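Local structure of dihydrodipicolinate synthase (Agrobacterium tumefaciens, 3B4U) at residues B[4-16]-B[37-49]. The protein probably catalyses, as a TIM-barrel lyase, the aldolase-type condensation of pyruvate with aspartate semialdehyde in the lysine pathway. Sequence-based numbering, arbitrary orientation.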
ATOM      1  N   LYS B   4     -23.075  21.666   2.777  1.00 17.53           N
ATOM      2  CA  LYS B   4     -21.688  21.426   2.386  1.00 14.98           C
ATOM      3  C   LYS B   4     -21.046  20.393   3.309  1.00 11.59           C
ATOM      4  O   LYS B   4     -21.460  20.183   4.455  1.00 12.50           O
ATOM      5  CB  LYS B   4     -20.865  22.724   2.410  1.00 14.66           C
ATOM      6  CG  LYS B   4     -20.606  23.272   3.827  1.00 15.99           C
ATOM      7  CD  LYS B   4     -19.552  24.406   3.892  1.00 17.32           C
ATOM      8  CE  LYS B   4     -19.899  25.621   3.087  1.00 16.30           C
ATOM      9  NZ  LYS B   4     -18.974  26.778   3.415  1.00 15.42           N
ATOM     10  N   PHE B   5     -19.980  19.792   2.825  1.00  9.60           N
ATOM     11  CA  PHE B   5     -19.197  18.866   3.624  1.00  9.11           C
ATOM     12  C   PHE B   5     -18.718  19.491   4.929  1.00  8.25           C
ATOM     13  O   PHE B   5     -18.873  18.892   6.009  1.00  9.36           O
ATOM     14  CB  PHE B   5     -18.025  18.344   2.781  1.00  7.76           C
ATOM     15  CG  PHE B   5     -17.164  17.352   3.511  1.00  7.87           C
ATOM     16  CD1 PHE B   5     -17.459  16.008   3.487  1.00  7.51           C
ATOM     17  CD2 PHE B   5     -16.076  17.773   4.256  1.00  7.40           C
ATOM     18  CE1 PHE B   5     -16.691  15.100   4.184  1.00  7.72           C
ATOM     19  CE2 PHE B   5     -15.270  16.872   4.936  1.00  7.26           C
ATOM     20  CZ  PHE B   5     -15.597  15.527   4.906  1.00  7.87           C
ATOM     21  N   GLY B   6     -18.125  20.672   4.853  1.00  7.66           N
ATOM     22  CA  GLY B   6     -17.685  21.390   6.039  1.00  7.86           C
ATOM     23  C   GLY B   6     -16.301  20.960   6.502  1.00  6.79           C
ATOM     24  O   GLY B   6     -15.404  20.689   5.702  1.00  7.83           O
ATOM     25  N   LEU B   7     -16.133  20.936   7.814  1.00  6.73           N
ATOM     26  CA  LEU B   7     -14.866  20.578   8.436  1.00  6.44           C
ATOM     27  C   LEU B   7     -14.954  19.175   9.017  1.00  6.25           C
ATOM     28  O   LEU B   7     -15.810  18.894   9.860  1.00  6.97           O
ATOM     29  CB  LEU B   7     -14.512  21.574   9.559  1.00  6.75           C
ATOM     30  CG  LEU B   7     -13.228  21.241  10.299  1.00  7.32           C
ATOM     31  CD1 LEU B   7     -12.014  21.159   9.341  1.00  8.00           C
ATOM     32  CD2 LEU B   7     -12.965  22.235  11.428  1.00  8.37           C
ATOM     33  N   SER B   8     -14.028  18.324   8.612  1.00  5.86           N
ATOM     34  CA  SER B   8     -13.869  17.027   9.232  1.00  6.21           C
ATOM     35  C   SER B   8     -12.479  16.948   9.858  1.00  6.38           C
ATOM     36  O   SER B   8     -11.517  17.319   9.215  1.00  7.31           O
ATOM     37  CB  SER B   8     -14.058  15.938   8.170  1.00  6.49           C
ATOM     38  OG  SER B   8     -14.178  14.651   8.763  1.00  6.29           O
ATOM     39  N   ALA B   9     -12.356  16.438  11.091  1.00  6.11           N
ATOM     40  CA  ALA B   9     -11.035  16.155  11.636  1.00  6.51           C
ATOM     41  C   ALA B   9     -10.464  14.946  10.952  1.00  6.52           C
ATOM     42  O   ALA B   9     -11.145  13.918  10.835  1.00  6.95           O
ATOM     43  CB  ALA B   9     -11.113  15.907  13.122  1.00  8.29           C
ATOM     44  N   ALA B  10      -9.208  15.020  10.520  1.00  6.11           N
ATOM     45  CA  ALA B  10      -8.473  13.846  10.051  1.00  6.68           C
ATOM     46  C   ALA B  10      -7.995  13.190  11.345  1.00  5.81           C
ATOM     47  O   ALA B  10      -6.888  13.415  11.820  1.00  5.69           O
ATOM     48  CB  ALA B  10      -7.289  14.268   9.146  1.00  7.96           C
ATOM     49  N   LEU B  11      -8.869  12.401  11.972  1.00  5.26           N
ATOM     50  CA  LEU B  11      -8.736  12.107  13.392  1.00  5.70           C
ATOM     51  C   LEU B  11      -7.485  11.279  13.661  1.00  5.42           C
ATOM     52  O   LEU B  11      -7.253  10.254  13.034  1.00  5.69           O
ATOM     53  CB  LEU B  11      -9.969  11.340  13.890  1.00  5.78           C
ATOM     54  CG  LEU B  11     -10.201  11.437  15.379  1.00  6.23           C
ATOM     55  CD1 LEU B  11     -10.773  12.795  15.764  1.00  8.28           C
ATOM     56  CD2 LEU B  11     -11.093  10.287  15.859  1.00  8.43           C
ATOM     57  N   THR B  12      -6.726  11.678  14.665  1.00  5.30           N
ATOM     58  CA  THR B  12      -5.604  10.888  15.149  1.00  5.68           C
ATOM     59  C   THR B  12      -6.112   9.651  15.902  1.00  6.11           C
ATOM     60  O   THR B  12      -7.171   9.667  16.533  1.00  6.89           O
ATOM     61  CB  THR B  12      -4.719  11.773  16.045  1.00  6.40           C
ATOM     62  OG1 THR B  12      -5.530  12.530  16.959  1.00  6.68           O
ATOM     63  CG2 THR B  12      -3.907  12.754  15.210  1.00  6.87           C
ATOM     64  N   THR B  13      -5.295   8.603  15.844  1.00  5.86           N
ATOM     65  CA  THR B  13      -5.608   7.320  16.458  1.00  6.01           C
ATOM     66  C   THR B  13      -4.672   7.140  17.638  1.00  6.38           C
ATOM     67  O   THR B  13      -3.458   7.084  17.435  1.00  6.77           O
ATOM     68  CB  THR B  13      -5.423   6.171  15.468  1.00  6.13           C
ATOM     69  OG1 THR B  13      -6.267   6.375  14.322  1.00  6.60           O
ATOM     70  CG2 THR B  13      -5.775   4.831  16.104  1.00  7.23           C
ATOM     71  N   PRO B  14      -5.197   7.035  18.875  1.00  6.99           N
ATOM     72  CA  PRO B  14      -4.349   6.871  20.044  1.00  7.31           C
ATOM     73  C   PRO B  14      -4.046   5.410  20.307  1.00  7.41           C
ATOM     74  O   PRO B  14      -4.937   4.575  20.230  1.00  7.74           O
ATOM     75  CB  PRO B  14      -5.189   7.474  21.177  1.00  7.30           C
ATOM     76  CG  PRO B  14      -6.617   7.180  20.778  1.00  6.99           C
ATOM     77  CD  PRO B  14      -6.615   7.148  19.243  1.00  7.42           C
ATOM     78  N   PHE B  15      -2.799   5.121  20.663  1.00  7.93           N
ATOM     79  CA  PHE B  15      -2.353   3.771  20.998  1.00  8.51           C
ATOM     80  C   PHE B  15      -1.894   3.685  22.450  1.00 10.32           C
ATOM     81  O   PHE B  15      -1.207   4.561  22.944  1.00 12.14           O
ATOM     82  CB  PHE B  15      -1.204   3.327  20.099  1.00  8.94           C
ATOM     83  CG  PHE B  15      -1.523   3.457  18.652  1.00  7.35           C
ATOM     84  CD1 PHE B  15      -2.437   2.597  18.043  1.00  8.13           C
ATOM     85  CD2 PHE B  15      -0.934   4.454  17.881  1.00  8.00           C
ATOM     86  CE1 PHE B  15      -2.770   2.736  16.689  1.00  8.09           C
ATOM     87  CE2 PHE B  15      -1.257   4.582  16.552  1.00  7.92           C
ATOM     88  CZ  PHE B  15      -2.174   3.731  15.960  1.00  8.00           C
ATOM     89  N   LYS B  16      -2.258   2.585  23.099  1.00 11.65           N
ATOM     90  CA  LYS B  16      -1.734   2.262  24.441  1.00 13.85           C
ATOM     91  C   LYS B  16      -0.299   1.813  24.355  1.00 14.44           C
ATOM     92  O   LYS B  16       0.214   1.568  23.285  1.00 15.20           O
ATOM     93  CB  LYS B  16      -2.555   1.138  25.034  1.00 14.06           C
ATOM     94  CG  LYS B  16      -4.006   1.486  25.199  1.00 13.98           C
ATOM     95  CD  LYS B  16      -4.749   0.385  25.952  1.00 17.02           C
ATOM     96  CE  LYS B  16      -6.225   0.637  25.915  1.00 19.31           C
ATOM     97  NZ  LYS B  16      -6.562   1.841  26.718  1.00 26.77           N
ATOM     98  N   GLY B  37     -16.095  22.276  16.700  1.00  9.78           N
ATOM     99  CA  GLY B  37     -16.343  22.836  15.383  1.00 10.56           C
ATOM    100  C   GLY B  37     -16.254  21.918  14.204  1.00  9.50           C
ATOM    101  O   GLY B  37     -16.503  22.349  13.103  1.00 10.16           O
ATOM    102  N   CYS B  38     -15.938  20.643  14.390  1.00  8.32           N
ATOM    103  CA  CYS B  38     -15.994  19.734  13.264  1.00  8.15           C
ATOM    104  C   CYS B  38     -17.432  19.317  13.010  1.00  7.74           C
ATOM    105  O   CYS B  38     -18.191  18.990  13.931  1.00  9.06           O
ATOM    106  CB  CYS B  38     -15.155  18.485  13.507  1.00  7.72           C
ATOM    107  SG  CYS B  38     -13.377  18.804  13.558  1.00  8.56           S
ATOM    108  N   ASP B  39     -17.770  19.254  11.740  1.00  7.07           N
ATOM    109  CA  ASP B  39     -19.021  18.683  11.266  1.00  7.74           C
ATOM    110  C   ASP B  39     -19.010  17.157  11.240  1.00  7.49           C
ATOM    111  O   ASP B  39     -20.041  16.519  11.315  1.00  8.63           O
ATOM    112  CB  ASP B  39     -19.327  19.252   9.865  1.00  8.36           C
ATOM    113  CG  ASP B  39     -19.414  20.757   9.898  1.00  9.39           C
ATOM    114  OD1 ASP B  39     -20.337  21.262  10.576  1.00 12.79           O
ATOM    115  OD2 ASP B  39     -18.600  21.472   9.298  1.00  9.57           O
ATOM    116  N   SER B  40     -17.824  16.580  11.116  1.00  7.15           N
ATOM    117  CA  SER B  40     -17.635  15.138  11.104  1.00  6.28           C
ATOM    118  C   SER B  40     -16.235  14.823  11.553  1.00  6.07           C
ATOM    119  O   SER B  40     -15.401  15.711  11.713  1.00  6.11           O
ATOM    120  CB  SER B  40     -17.901  14.570   9.698  1.00  7.48           C
ATOM    121  OG  SER B  40     -16.918  15.003   8.778  1.00  7.39           O
ATOM    122  N   VAL B  41     -15.969  13.529  11.716  1.00  5.95           N
ATOM    123  CA  VAL B  41     -14.625  13.036  11.909  1.00  5.75           C
ATOM    124  C   VAL B  41     -14.331  11.977  10.880  1.00  5.61           C
ATOM    125  O   VAL B  41     -15.171  11.129  10.575  1.00  6.34           O
ATOM    126  CB  VAL B  41     -14.427  12.507  13.373  1.00  6.29           C
ATOM    127  CG1 VAL B  41     -14.540  13.636  14.402  1.00  7.83           C
ATOM    128  CG2 VAL B  41     -15.394  11.353  13.735  1.00  8.05           C
ATOM    129  N   THR B  42     -13.112  12.017  10.370  1.00  5.38           N
ATOM    130  CA  THR B  42     -12.634  11.039   9.390  1.00  5.65           C
ATOM    131  C   THR B  42     -11.710  10.085  10.140  1.00  5.29           C
ATOM    132  O   THR B  42     -10.693  10.488  10.699  1.00  6.07           O
ATOM    133  CB  THR B  42     -11.891  11.699   8.236  1.00  5.49           C
ATOM    134  OG1 THR B  42     -12.805  12.512   7.515  1.00  6.00           O
ATOM    135  CG2 THR B  42     -11.318  10.679   7.296  1.00  6.67           C
ATOM    136  N   LEU B  43     -12.111   8.821  10.179  1.00  5.12           N
ATOM    137  CA  LEU B  43     -11.331   7.768  10.812  1.00  5.27           C
ATOM    138  C   LEU B  43     -10.481   7.051   9.799  1.00  4.95           C
ATOM    139  O   LEU B  43     -10.916   6.850   8.667  1.00  5.72           O
ATOM    140  CB  LEU B  43     -12.286   6.739  11.448  1.00  5.62           C
ATOM    141  CG  LEU B  43     -13.345   7.303  12.377  1.00  6.76           C
ATOM    142  CD1 LEU B  43     -14.110   6.148  13.020  1.00  8.64           C
ATOM    143  CD2 LEU B  43     -12.792   8.299  13.400  1.00  8.11           C
ATOM    144  N   PHE B  44      -9.276   6.648  10.182  1.00  5.24           N
ATOM    145  CA  PHE B  44      -8.455   5.783   9.349  1.00  5.93           C
ATOM    146  C   PHE B  44      -7.957   6.509   8.110  1.00  6.04           C
ATOM    147  O   PHE B  44      -7.694   5.866   7.088  1.00  6.36           O
ATOM    148  CB  PHE B  44      -9.154   4.440   8.954  1.00  6.15           C
ATOM    149  CG  PHE B  44     -10.091   3.885   9.996  1.00  6.38           C
ATOM    150  CD1 PHE B  44      -9.675   3.596  11.272  1.00  7.47           C
ATOM    151  CD2 PHE B  44     -11.406   3.593   9.641  1.00  7.13           C
ATOM    152  CE1 PHE B  44     -10.557   3.089  12.189  1.00  7.96           C
ATOM    153  CE2 PHE B  44     -12.276   3.050  10.597  1.00  7.24           C
ATOM    154  CZ  PHE B  44     -11.839   2.818  11.840  1.00  8.01           C
ATOM    155  N   GLY B  45      -7.793   7.831   8.167  1.00  5.59           N
ATOM    156  CA  GLY B  45      -7.096   8.539   7.098  1.00  6.54           C
ATOM    157  C   GLY B  45      -5.601   8.528   7.349  1.00  6.13           C
ATOM    158  O   GLY B  45      -5.101   7.855   8.251  1.00  6.41           O
ATOM    159  N   THR B  46      -4.877   9.336   6.589  1.00  6.44           N
ATOM    160  CA  THR B  46      -3.435   9.406   6.710  1.00  6.62           C
ATOM    161  C   THR B  46      -3.021   9.828   8.126  1.00  6.64           C
ATOM    162  O   THR B  46      -2.163   9.201   8.746  1.00  6.86           O
ATOM    163  CB  THR B  46      -2.884  10.355   5.654  1.00  7.04           C
ATOM    164  OG1 THR B  46      -3.260   9.889   4.345  1.00  7.09           O
ATOM    165  CG2 THR B  46      -1.370  10.481   5.724  1.00  8.36           C
ATOM    166  N   THR B  47      -3.646  10.887   8.639  1.00  6.66           N
ATOM    167  CA  THR B  47      -3.342  11.417   9.964  1.00  6.50           C
ATOM    168  C   THR B  47      -3.755  10.480  11.081  1.00  6.58           C
ATOM    169  O   THR B  47      -3.230  10.526  12.182  1.00  7.43           O
ATOM    170  CB  THR B  47      -3.975  12.822  10.133  1.00  7.24           C
ATOM    171  OG1 THR B  47      -3.617  13.626   9.004  1.00  8.86           O
ATOM    172  CG2 THR B  47      -3.492  13.490  11.408  1.00  8.48           C
ATOM    173  N   GLY B  48      -4.716   9.625  10.782  1.00  5.91           N
ATOM    174  CA  GLY B  48      -5.144   8.536  11.645  1.00  5.84           C
ATOM    175  C   GLY B  48      -4.280   7.312  11.550  1.00  5.31           C
ATOM    176  O   GLY B  48      -4.639   6.303  12.165  1.00  5.88           O
ATOM    177  N   GLU B  49      -3.202   7.317  10.789  1.00  5.45           N
ATOM    178  CA  GLU B  49      -2.400   6.126  10.617  1.00  5.56           C
ATOM    179  C   GLU B  49      -3.269   4.968  10.139  1.00  5.54           C
ATOM    180  O   GLU B  49      -3.066   3.805  10.473  1.00  5.64           O
ATOM    181  CB  GLU B  49      -1.623   5.761  11.889  1.00  5.65           C
ATOM    182  CG  GLU B  49      -0.628   6.822  12.275  1.00  6.01           C
ATOM    183  CD  GLU B  49      -0.112   6.640  13.678  1.00  6.61           C
ATOM    184  OE1 GLU B  49       0.727   5.730  13.879  1.00  6.95           O
ATOM    185  OE2 GLU B  49      -0.522   7.426  14.566  1.00  7.00           O
TER
HETATM  186  O   HOH W   1     -18.320  16.379   6.964  1.00 14.06           O
HETATM  187  O   HOH W   2      -8.355   7.558  12.813  1.00  6.44           O
HETATM  188  O   HOH W   3      -8.071   9.833  10.298  1.00  7.59           O
HETATM  189  O   HOH W   4      -2.881   8.878  14.341  1.00  7.02           O
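CD of E49 lies in the plane of the F15 ring at its edge, 3.7 Å from CE2 of F15; the ring and carboxylate planes stand 78° apart. T13 O lies 3.4 Å above one face of that ring, offset toward the rim. At the other end of the contact a water sits over the centre of one F5 face and bonds F5 O and S40 OG. Parallel pairing is established by A9 O, which accepts T42 N at 2.8 Å, and by T42 O, which accepts L11 N at 2.9 Å. On the S8, S40 and T42 face, S8 OG bonds both S40 OG and T42 OG1, each at 2.8 Å; its chi1 of -168°, anti to the backbone N, sets it between them. D39 OD2 receives L7 N at 2.9 Å through its anti lone pair and also forms a salt bridge with R222 NH1. Beyond the strands, T13 OG1 donates to G48 O at 2.7 Å, and a water links T13 N, T47 O and E49 OE2, which K251 also holds by a salt bridge. Strands 6-10 and 40-43, joined through helix 23-35 as a beta-alpha-beta unit, lie between strands 208-211 and 75-79 of the TIM barrel.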